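Local coordinates for putative O-acetylhomoserine (Thiol)-lyase (Campylobacter jejuni, PDB 4OC9), which probably uses pyridoxal 5'-phosphate to make homocysteine from O-acetylhomoserine and sulfide, as a member of the trans-sulfuration enzyme family, at the interface of chains A and B. Sequence-based numbering; all coordinates share one arbitrary frame. Chains: chain A/B, Putative O-acetylhomoserine (Thiol)-lyase.

The interface of chains A and B. Residues chain A 33-34, 36; chain B 17, 21, 23.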
ATOM      1  N   TYR A  33       4.124  10.330  16.219  1.00 12.74           N
ATOM      2  CA  TYR A  33       5.293  11.112  15.964  1.00 12.96           C
ATOM      3  C   TYR A  33       6.123  11.336  17.188  1.00 13.46           C
ATOM      4  O   TYR A  33       5.628  11.477  18.305  1.00 16.66           O
ATOM      5  CB  TYR A  33       4.808  12.432  15.345  1.00 13.35           C
ATOM      6  CG  TYR A  33       3.881  12.148  14.163  1.00 13.51           C
ATOM      7  CD1 TYR A  33       2.516  11.965  14.355  1.00 12.66           C
ATOM      8  CD2 TYR A  33       4.385  12.033  12.855  1.00 13.97           C
ATOM      9  CE1 TYR A  33       1.692  11.672  13.298  1.00 12.74           C
ATOM     10  CE2 TYR A  33       3.558  11.750  11.786  1.00 12.28           C
ATOM     11  CZ  TYR A  33       2.229  11.547  12.013  1.00 13.04           C
ATOM     12  OH  TYR A  33       1.391  11.250  10.957  1.00 14.06           O
ATOM     13  N   ASN A  34       7.428  11.370  16.986  1.00 15.12           N
ATOM     14  CA  ASN A  34       8.353  11.551  18.072  1.00 15.67           C
ATOM     15  C   ASN A  34       8.541  13.027  18.405  1.00 16.41           C
ATOM     16  O   ASN A  34       9.213  13.737  17.670  1.00 16.98           O
ATOM     17  CB  ASN A  34       9.701  10.927  17.688  1.00 17.81           C
ATOM     18  CG  ASN A  34      10.759  10.960  18.824  1.00 19.08           C
ATOM     19  OD1 ASN A  34      11.935  10.865  18.537  1.00 21.82           O
ATOM     20  ND2 ASN A  34      10.345  11.042  20.075  1.00 17.74           N
ATOM     21  N   GLU A  36      10.139  16.185  20.033  1.00 21.40           N
ATOM     22  CA  GLU A  36      11.535  16.469  20.350  1.00 25.18           C
ATOM     23  C   GLU A  36      11.776  16.706  21.835  1.00 25.51           C
ATOM     24  O   GLU A  36      12.903  16.539  22.310  1.00 27.30           O
ATOM     25  CB  GLU A  36      12.052  17.667  19.552  1.00 25.59           C
ATOM     26  CG  GLU A  36      11.889  17.524  18.056  1.00 26.61           C
ATOM     27  CD  GLU A  36      12.382  18.744  17.304  1.00 31.93           C
ATOM     28  OE1 GLU A  36      13.484  19.239  17.610  1.00 32.82           O
ATOM     29  OE2 GLU A  36      11.694  19.181  16.350  1.00 33.74           O
TER
ATOM     30  N   PHE B  17      14.659   9.890  11.777  1.00 48.18           N
ATOM     31  CA  PHE B  17      13.425  10.706  11.740  1.00 43.17           C
ATOM     32  C   PHE B  17      13.647  11.908  10.810  1.00 48.96           C
ATOM     33  O   PHE B  17      14.532  12.711  11.065  1.00 58.70           O
ATOM     34  CB  PHE B  17      13.005  11.226  13.129  1.00 39.44           C
ATOM     35  CG  PHE B  17      12.933  10.157  14.185  1.00 39.06           C
ATOM     36  CD1 PHE B  17      11.909   9.240  14.188  1.00 36.79           C
ATOM     37  CD2 PHE B  17      13.866  10.103  15.201  1.00 45.15           C
ATOM     38  CE1 PHE B  17      11.846   8.253  15.145  1.00 41.53           C
ATOM     39  CE2 PHE B  17      13.813   9.114  16.179  1.00 48.29           C
ATOM     40  CZ  PHE B  17      12.802   8.185  16.148  1.00 45.51           C
ATOM     41  N   ARG B  21       9.236  13.577  11.594  1.00 16.94           N
ATOM     42  CA  ARG B  21       9.473  12.775  12.776  1.00 16.70           C
ATOM     43  C   ARG B  21       8.492  11.616  13.004  1.00 14.79           C
ATOM     44  O   ARG B  21       8.038  11.360  14.133  1.00 13.90           O
ATOM     45  CB  ARG B  21       9.594  13.685  14.016  1.00 19.44           C
ATOM     46  CG  ARG B  21      10.719  14.706  13.892  1.00 19.19           C
ATOM     47  CD  ARG B  21      10.995  15.461  15.183  1.00 20.06           C
ATOM     48  NE  ARG B  21      11.443  14.555  16.238  1.00 19.97           N
ATOM     49  CZ  ARG B  21      12.699  14.139  16.388  1.00 20.40           C
ATOM     50  NH1 ARG B  21      13.654  14.521  15.561  1.00 19.47           N
ATOM     51  NH2 ARG B  21      13.006  13.329  17.383  1.00 23.86           N
ATOM     52  N   ILE B  23       7.480   7.954  13.597  1.00 14.04           N
ATOM     53  CA  ILE B  23       8.168   6.869  14.297  1.00 15.71           C
ATOM     54  C   ILE B  23       8.430   5.724  13.333  1.00 16.53           C
ATOM     55  O   ILE B  23       9.459   5.068  13.389  1.00 19.15           O
ATOM     56  CB  ILE B  23       7.379   6.411  15.532  1.00 15.82           C
ATOM     57  CG1 ILE B  23       7.372   7.552  16.521  1.00 17.25           C
ATOM     58  CG2 ILE B  23       8.048   5.214  16.176  1.00 16.86           C
ATOM     59  CD1 ILE B  23       6.534   7.304  17.735  1.00 21.19           C
TER
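The loop of chain A that leads into helix 38-45 meets an N-terminal loop of chain B, with A:Asn34 against B:Arg21 at the centre. A:Asn34 is held at its backbone N-H and C=O, by the carbonyl O and the side-chain NE of B:Arg21. The amide N of A:Asn34 donates to the carbonyl O of B:Arg21 at 2.9 Å. In return the carbonyl O of A:Asn34 takes the guanidinium N-H at NE of B:Arg21 at 2.8 Å. That second bond is nearly straight, 163° at the hydrogen, and its acceptor lies in the guanidinium plane. The arginine reaches it by leaving the backbone with CG anti to its own carbonyl carbon and then bending at chi3 (63°), which turns NE to face the carbonyl O of A:Asn34 nearly end-on, slightly out of the carbonyl plane.

In A:Asn34, CG anti to the backbone N (chi1 -176°) carries the amide toward the guanidinium, and chi2 turns OD1 to NH2 of the same arginine. There NH2 approaches OD1 at 2.9 Å, but the angle is poor and the bond weak. OD1 also sits over one face of the B:Phe17 ring, toward the rim and 3.5 Å from CE2; that phenylalanine is poorly ordered, so the contact is uncertain.

A:Glu36 comes over a face of the guanidinium with its aliphatic part, CG lying 3.5 Å from NE of B:Arg21 and also packing on CD. Its carboxylate does not pair with the arginine: OE2 stays 4.6 Å from NE, where opposite charges could still attract weakly. Toward A:Tyr33, CG1 of B:Ile23 rests 3.8 Å from the A:Asn34 amide N, a light apolar cover beside the backbone bond.

The patch recurs with the chains exchanged across the two-fold axis. It probably helps hold these two subunits together in the deposited tetramer, holding the two loops together through the main chain of A:Asn34 and the side chain of B:Arg21.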